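PDB 5XN8: glycerol Dehydrogenase from Unidentified, which probably catalyses the NAD-dependent oxidation of glycerol to dihydroxyacetone, using a metal ion held in the cleft between its two domains. Local coordinates for residues 9-14 and 148-153; 208-213 and 231-236; 320-325 and 347-352. All coordinates share one frame; numbering follows the deposited sequence.

In the fold
The three contacts follow one another along the chain. Contact 1 pairs two strands at one margin of the chain's parallel six-stranded sheet, in the N-terminal nucleotide-binding domain, whereas contacts 2 and 3 pack helices of the C-terminal helical domain. Contacts 1 and 2 have centres about 17 Å apart and touch directly, because helix 228-247 lies against the face of the sheet that carries Tyr11, Gln13 and Met152; where they touch, for example through Gln13 NE2 and Glu231 O, the sheet meets the helical domain. Both also meet the second subunit. Contact 3 is remote, its centre about 32 Å from that of contact 2 and about 40 Å from that of contact 1, on the opposite side of the chain's centre from contact 1.

Contact 1: residues 9-14 and 148-153; sequences GKYLQG and DMVVMD
Lys10 to Gly14 form the margin of the parallel sheet within this chain, bound in register to Met149 to Asp153, the two strands running 7° from parallel. Five backbone hydrogen bonds alternate between them; the straightest, from Leu12 N to Val150 O, spans 2.7 Å with 174° at the hydrogen. On the face bearing Tyr11, Val150 and Met152, the phenol has CG anti to the backbone N (chi1 169°), and this carries the ring obliquely across Val150, its CD1 3.6 Å from Val150 CG1, and on to Met152, whose CG lies 3.6 Å from Tyr11 CE1. The hydroxyl beyond donates to Gln13 OE1 over 2.5 Å, in the plane of that amide carbonyl, a short bond that probably helps to hold the phenol and the amide; Gln13 NE2 gives the amide a second hold by binding the carbonyl of Glu231.

This is the Rossmann-like sheet of the iron-containing alcohol dehydrogenase family, in which Met149 to Asp153 lie between Lys10 to Gly14 and strand 111-115. The sheet runs on across the interface, since Lys10 to Gln13 pair antiparallel with a strand of the second subunit. On the other face, Met149, bent at its last torsion, brings its CE to 3.7 Å from Leu12 CD1, and Tyr24 of helix 22-25 touches both side chains. At the C-terminal end, Gly14 N binds Met152 O over 3.2 Å, and Asp153 takes the N-cap of the following helix, its OD1 accepting from Ala155 N while OD2 bonds to Ser18.

Contact 2: residues 208-213 and 231-236; sequences DTLLAE and ERIIEA
Ile233 of helix 228-247 meets three residues of helix 197-223; these consecutive helices form a roughly antiparallel hairpin, the segment axes 9.5 Å apart at 155°. From its CB, CG1 leaves beside the backbone N and anti to the carbonyl carbon (chi1 -72°), which lays the ethyl branch against the facing helix. CG1 comes first to Glu213, 3.7 Å from the carbonyl O and 3.8 Å from CB of that residue. The terminal CD1 ends 3.8 Å from Thr209 O and 3.7 Å from Leu210 CD2, and the Leu210 and Ile233 side chains cross at about a right angle. Met169 of helix 162-185 packs on both, and the Leu210 side chain is about 8 Å from that of Asp171, a ligand of the zinc ion.

Next to Ile233, the methyl CG2 of Thr209 fits between Arg232 and Ala236, 4.0 Å from Ala236 CB, while the Thr209 hydroxyl bonds back to Leu205 O. Glu213 and Arg232 meet through their aliphatic parts, CG against CB. Their charged ends stay beyond salt-bridge distance, with Glu213 OE2 4.0 Å from Arg232 NH1 and the planes 65° apart. Arg232 instead forms salt bridges with Asp228 and with Glu197 of the second subunit, and Glu213 OE1 hydrogen-bonds to Asn287 of the third subunit. The contact therefore rests on van der Waals packing, part of it against backbone carbonyls, with any Glu213-Arg232 attraction probably modest.

Contact 3: residues 320-325 and 347-352; sequences DKIAAV and QVHAAI
Helices 318-329 and 345-363 meet through Ala323 and His349, whose CA atoms, 5.7 Å apart, are the closest CA pair of the two segments. The axes of segments 320-325 and 347-352 approach to 8.7 Å, at 128° between their N-to-C directions, far enough from antiparallel that the touching residues gather around one crossing point.

Ile322 is directed toward segment 347-352 and fills the middle of the contact. Its CD1 lies 3.6 Å from CG2 of Ile352, and its own CG2 touches both that same methyl and the imidazole of His349, with 3.7 Å to His349 CD2. The tip of Ile322 and its CG2 thus both rest on the CG2 methyl of Ile352. Beyond them, Ile352 sends its CD1 to 4.1 Å from Val325 CG1, a looser touch one helical turn farther along helix 318-329.

On the other flank, the imidazole of His349 swings toward helix 318-329 because CG stands anti to the backbone N (chi1 171°). It presents an edge to the backbone: Ala323 N lies in the ring plane, 3.6 Å from CD2. The His349 and Ile322 side chains cross at about a right angle. NE2 is bound to Asp319 OD1, near the start of helix 318-329, which helps to fix the rotation of the ring.

Phe260 of helix 252-260 packs on Ile322 and Val325, and Ile256 of the same helix and Phe277 of helix 271-285 pack on Ile352. The crossing is thus a piece of the all-helical C-terminal domain of iron-containing alcohol dehydrogenases, away from the metal and nucleotide sites.

Contact 1: residues 9-14 and 148-153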
# COMPACT_ATOMS: atom_id res chain seq x y z
N GLY A 9 32.65 -18.97 -21.20
CA GLY A 9 32.69 -18.05 -22.35
C GLY A 9 31.36 -17.82 -23.04
O GLY A 9 31.00 -16.68 -23.30
N LYS A 10 30.63 -18.91 -23.31
CA LYS A 10 29.31 -18.84 -23.96
C LYS A 10 28.37 -19.89 -23.38
O LYS A 10 28.78 -21.01 -23.11
CB LYS A 10 29.42 -19.05 -25.47
CG LYS A 10 30.02 -17.88 -26.23
CD LYS A 10 29.70 -17.93 -27.71
CE LYS A 10 30.62 -17.01 -28.49
NZ LYS A 10 32.03 -17.51 -28.58
N TYR A 11 27.10 -19.51 -23.20
CA TYR A 11 26.06 -20.41 -22.72
C TYR A 11 24.92 -20.37 -23.73
O TYR A 11 24.37 -19.32 -23.99
CB TYR A 11 25.62 -19.99 -21.32
CG TYR A 11 24.38 -20.69 -20.82
CD1 TYR A 11 24.45 -21.90 -20.14
CD2 TYR A 11 23.12 -20.13 -21.02
CE1 TYR A 11 23.32 -22.53 -19.68
CE2 TYR A 11 21.98 -20.77 -20.59
CZ TYR A 11 22.09 -21.97 -19.91
OH TYR A 11 20.95 -22.61 -19.46
N LEU A 12 24.60 -21.52 -24.33
CA LEU A 12 23.57 -21.63 -25.37
C LEU A 12 22.40 -22.44 -24.84
O LEU A 12 22.60 -23.44 -24.14
CB LEU A 12 24.12 -22.33 -26.61
CG LEU A 12 25.07 -21.56 -27.53
CD1 LEU A 12 26.43 -21.37 -26.89
CD2 LEU A 12 25.17 -22.29 -28.86
N GLN A 13 21.19 -22.05 -25.21
CA GLN A 13 19.99 -22.75 -24.74
C GLN A 13 18.79 -22.59 -25.66
O GLN A 13 18.42 -21.48 -25.99
CB GLN A 13 19.62 -22.28 -23.34
CG GLN A 13 18.42 -23.00 -22.76
CD GLN A 13 17.94 -22.35 -21.49
OE1 GLN A 13 18.72 -22.14 -20.56
NE2 GLN A 13 16.66 -21.96 -21.45
N GLY A 14 18.16 -23.70 -26.02
CA GLY A 14 16.94 -23.69 -26.82
C GLY A 14 16.65 -25.04 -27.45
O GLY A 14 17.40 -26.00 -27.26
N ASP A 148 34.40 -23.58 -22.07
CA ASP A 148 34.33 -22.56 -23.10
C ASP A 148 32.92 -22.43 -23.67
O ASP A 148 32.51 -21.33 -24.03
CB ASP A 148 35.38 -22.83 -24.19
CG ASP A 148 36.80 -22.86 -23.64
OD1 ASP A 148 37.15 -23.87 -22.97
OD2 ASP A 148 37.55 -21.86 -23.85
N MET A 149 32.18 -23.54 -23.71
CA MET A 149 30.76 -23.52 -24.10
C MET A 149 29.92 -24.44 -23.23
O MET A 149 30.39 -25.51 -22.80
CB MET A 149 30.61 -23.96 -25.55
CG MET A 149 31.05 -22.93 -26.57
SD MET A 149 30.81 -23.56 -28.25
CE MET A 149 29.03 -23.46 -28.38
N VAL A 150 28.68 -24.02 -22.97
CA VAL A 150 27.67 -24.82 -22.28
C VAL A 150 26.43 -24.82 -23.16
O VAL A 150 25.87 -23.77 -23.43
CB VAL A 150 27.31 -24.23 -20.89
CG1 VAL A 150 26.19 -25.02 -20.24
CG2 VAL A 150 28.54 -24.17 -19.98
N VAL A 151 26.01 -26.01 -23.60
CA VAL A 151 24.95 -26.14 -24.60
C VAL A 151 23.79 -26.95 -24.02
O VAL A 151 23.94 -28.13 -23.70
CB VAL A 151 25.47 -26.80 -25.89
CG1 VAL A 151 24.44 -26.68 -27.01
CG2 VAL A 151 26.79 -26.16 -26.31
N MET A 152 22.63 -26.30 -23.91
CA MET A 152 21.45 -26.88 -23.27
C MET A 152 20.37 -27.08 -24.33
O MET A 152 19.71 -26.12 -24.73
CB MET A 152 20.96 -25.95 -22.16
CG MET A 152 22.03 -25.54 -21.16
SD MET A 152 22.64 -26.91 -20.16
CE MET A 152 21.25 -27.23 -19.10
N ASP A 153 20.22 -28.32 -24.80
CA ASP A 153 19.16 -28.65 -25.74
C ASP A 153 17.93 -29.00 -24.92
O ASP A 153 17.83 -30.10 -24.35
CB ASP A 153 19.56 -29.81 -26.66
CG ASP A 153 18.58 -29.99 -27.83
OD1 ASP A 153 17.37 -29.71 -27.66
OD2 ASP A 153 19.02 -30.40 -28.91

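Contact 2: residues 208-213 and 231-236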
# COMPACT_ATOMS: atom_id res chain seq x y z
N ASP A 208 13.73 -16.34 -7.24
CA ASP A 208 12.44 -15.77 -7.68
C ASP A 208 11.88 -16.49 -8.90
O ASP A 208 10.66 -16.59 -9.06
CB ASP A 208 12.55 -14.26 -8.01
CG ASP A 208 12.90 -13.41 -6.78
OD1 ASP A 208 12.52 -13.76 -5.64
OD2 ASP A 208 13.56 -12.37 -6.98
N THR A 209 12.76 -16.95 -9.77
CA THR A 209 12.38 -17.73 -10.96
C THR A 209 11.80 -19.09 -10.57
O THR A 209 10.80 -19.51 -11.14
CB THR A 209 13.57 -17.90 -11.93
OG1 THR A 209 14.06 -16.62 -12.31
CG2 THR A 209 13.16 -18.66 -13.18
N LEU A 210 12.40 -19.77 -9.60
CA LEU A 210 11.84 -21.04 -9.09
C LEU A 210 10.41 -20.86 -8.59
O LEU A 210 9.53 -21.63 -8.96
CB LEU A 210 12.68 -21.64 -7.98
CG LEU A 210 14.04 -22.21 -8.33
CD1 LEU A 210 14.78 -22.62 -7.07
CD2 LEU A 210 13.92 -23.38 -9.28
N LEU A 211 10.17 -19.82 -7.79
CA LEU A 211 8.84 -19.54 -7.25
C LEU A 211 7.84 -19.16 -8.34
O LEU A 211 6.69 -19.61 -8.33
CB LEU A 211 8.89 -18.45 -6.18
CG LEU A 211 9.80 -18.69 -4.96
CD1 LEU A 211 9.69 -17.50 -4.01
CD2 LEU A 211 9.50 -20.02 -4.24
N ALA A 212 8.28 -18.35 -9.30
CA ALA A 212 7.42 -17.92 -10.39
C ALA A 212 7.13 -19.03 -11.40
O ALA A 212 5.99 -19.21 -11.82
CB ALA A 212 8.04 -16.72 -11.09
N GLU A 213 8.17 -19.77 -11.80
CA GLU A 213 8.12 -20.68 -12.94
C GLU A 213 8.20 -22.17 -12.61
O GLU A 213 7.93 -22.99 -13.48
CB GLU A 213 9.28 -20.36 -13.90
CG GLU A 213 9.41 -18.89 -14.31
CD GLU A 213 8.25 -18.36 -15.13
OE1 GLU A 213 7.55 -19.16 -15.77
OE2 GLU A 213 8.06 -17.12 -15.15
N GLU A 231 12.08 -23.38 -20.06
CA GLU A 231 13.28 -22.66 -20.52
C GLU A 231 13.84 -21.78 -19.41
O GLU A 231 15.04 -21.75 -19.21
CB GLU A 231 12.96 -21.80 -21.76
CG GLU A 231 12.58 -22.57 -23.02
CD GLU A 231 13.76 -23.07 -23.86
OE1 GLU A 231 14.85 -22.49 -23.79
OE2 GLU A 231 13.57 -24.04 -24.63
N ARG A 232 12.95 -21.08 -18.68
CA ARG A 232 13.35 -20.22 -17.56
C ARG A 232 13.96 -21.03 -16.42
O ARG A 232 14.93 -20.60 -15.80
CB ARG A 232 12.17 -19.40 -17.02
CG ARG A 232 11.46 -18.47 -17.99
CD ARG A 232 12.32 -17.30 -18.44
NE ARG A 232 11.63 -16.51 -19.48
CZ ARG A 232 10.67 -15.60 -19.26
NH1 ARG A 232 10.24 -15.31 -18.03
NH2 ARG A 232 10.14 -14.96 -20.29
N ILE A 233 13.36 -22.18 -16.13
CA ILE A 233 13.83 -23.06 -15.05
C ILE A 233 15.13 -23.77 -15.40
O ILE A 233 15.97 -23.94 -14.52
CB ILE A 233 12.72 -24.07 -14.63
CG1 ILE A 233 11.62 -23.32 -13.86
CG2 ILE A 233 13.26 -25.23 -13.80
CD1 ILE A 233 11.98 -22.88 -12.45
N ILE A 234 15.31 -24.17 -16.66
CA ILE A 234 16.59 -24.74 -17.12
C ILE A 234 17.72 -23.70 -17.00
O ILE A 234 18.85 -24.07 -16.66
CB ILE A 234 16.48 -25.28 -18.57
CG1 ILE A 234 15.63 -26.55 -18.58
CG2 ILE A 234 17.86 -25.60 -19.15
CD1 ILE A 234 15.18 -26.97 -19.97
N GLU A 235 17.42 -22.44 -17.27
CA GLU A 235 18.41 -21.36 -17.11
C GLU A 235 18.70 -21.10 -15.63
O GLU A 235 19.85 -20.92 -15.25
CB GLU A 235 17.92 -20.08 -17.78
CG GLU A 235 19.00 -19.00 -17.89
CD GLU A 235 18.46 -17.62 -18.20
OE1 GLU A 235 17.36 -17.53 -18.77
OE2 GLU A 235 19.16 -16.62 -17.89
N ALA A 236 17.63 -21.04 -14.83
CA ALA A 236 17.76 -20.94 -13.38
C ALA A 236 18.63 -22.06 -12.81
O ALA A 236 19.58 -21.80 -12.07
CB ALA A 236 16.38 -20.96 -12.72

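Contact 3: residues 320-325 and 347-352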
# COMPACT_ATOMS: atom_id res chain seq x y z
N ASP A 320 21.32 -40.13 17.23
CA ASP A 320 22.71 -40.51 17.00
C ASP A 320 23.17 -40.20 15.57
O ASP A 320 24.27 -39.67 15.37
CB ASP A 320 22.93 -42.00 17.33
CG ASP A 320 24.40 -42.36 17.57
OD1 ASP A 320 25.27 -41.46 17.55
OD2 ASP A 320 24.70 -43.58 17.76
N LYS A 321 22.33 -40.51 14.58
CA LYS A 321 22.68 -40.29 13.17
C LYS A 321 22.79 -38.81 12.79
O LYS A 321 23.67 -38.43 12.01
CB LYS A 321 21.69 -40.97 12.24
CG LYS A 321 21.81 -42.49 12.23
CD LYS A 321 20.73 -43.11 11.38
CE LYS A 321 20.70 -44.62 11.51
NZ LYS A 321 19.46 -45.17 10.90
N ILE A 322 21.88 -37.99 13.32
CA ILE A 322 21.92 -36.55 13.07
C ILE A 322 23.09 -35.89 13.78
O ILE A 322 23.66 -34.92 13.27
CB ILE A 322 20.56 -35.86 13.41
CG1 ILE A 322 19.47 -36.36 12.45
CG2 ILE A 322 20.65 -34.33 13.35
CD1 ILE A 322 19.79 -36.18 10.97
N ALA A 323 23.48 -36.42 14.94
CA ALA A 323 24.69 -35.96 15.63
C ALA A 323 25.92 -36.22 14.77
O ALA A 323 26.77 -35.34 14.63
CB ALA A 323 24.84 -36.63 16.99
N ALA A 324 26.02 -37.42 14.19
CA ALA A 324 27.12 -37.76 13.28
C ALA A 324 27.12 -36.90 12.00
O ALA A 324 28.19 -36.48 11.54
CB ALA A 324 27.08 -39.24 12.93
N VAL A 325 25.94 -36.67 11.43
CA VAL A 325 25.76 -35.77 10.27
C VAL A 325 26.17 -34.33 10.62
O VAL A 325 26.75 -33.64 9.79
CB VAL A 325 24.30 -35.79 9.74
CG1 VAL A 325 24.00 -34.66 8.77
CG2 VAL A 325 24.01 -37.13 9.07
N GLN A 347 24.48 -26.92 17.13
CA GLN A 347 23.49 -26.02 16.54
C GLN A 347 23.06 -26.47 15.12
O GLN A 347 21.97 -26.10 14.69
CB GLN A 347 23.94 -24.55 16.61
CG GLN A 347 24.41 -23.90 15.33
CD GLN A 347 24.88 -22.46 15.54
OE1 GLN A 347 25.42 -22.11 16.62
NE2 GLN A 347 24.71 -21.60 14.52
N VAL A 348 23.89 -27.25 14.43
CA VAL A 348 23.46 -27.93 13.19
C VAL A 348 22.52 -29.13 13.50
O VAL A 348 21.54 -29.34 12.79
CB VAL A 348 24.67 -28.37 12.31
CG1 VAL A 348 24.29 -29.36 11.21
CG2 VAL A 348 25.33 -27.16 11.68
N HIS A 349 22.84 -29.90 14.53
CA HIS A 349 21.97 -30.98 15.02
C HIS A 349 20.58 -30.40 15.35
O HIS A 349 19.56 -30.88 14.86
CB HIS A 349 22.63 -31.67 16.24
CG HIS A 349 21.76 -32.65 16.97
ND1 HIS A 349 20.92 -32.28 18.00
CD2 HIS A 349 21.67 -34.00 16.89
CE1 HIS A 349 20.32 -33.35 18.49
NE2 HIS A 349 20.75 -34.41 17.82
N ALA A 350 20.59 -29.32 16.13
CA ALA A 350 19.38 -28.56 16.48
C ALA A 350 18.54 -28.13 15.29
O ALA A 350 17.32 -28.32 15.26
CB ALA A 350 19.77 -27.33 17.29
N ALA A 351 19.21 -27.53 14.31
CA ALA A 351 18.53 -27.03 13.13
C ALA A 351 17.89 -28.15 12.32
O ALA A 351 16.73 -28.03 11.90
CB ALA A 351 19.50 -26.24 12.27
N ILE A 352 18.62 -29.25 12.12
CA ILE A 352 18.12 -30.40 11.36
C ILE A 352 16.86 -31.00 12.01
O ILE A 352 15.88 -31.28 11.31
CB ILE A 352 19.23 -31.46 11.15
CG1 ILE A 352 20.28 -30.93 10.16
CG2 ILE A 352 18.67 -32.79 10.63
CD1 ILE A 352 21.62 -31.62 10.25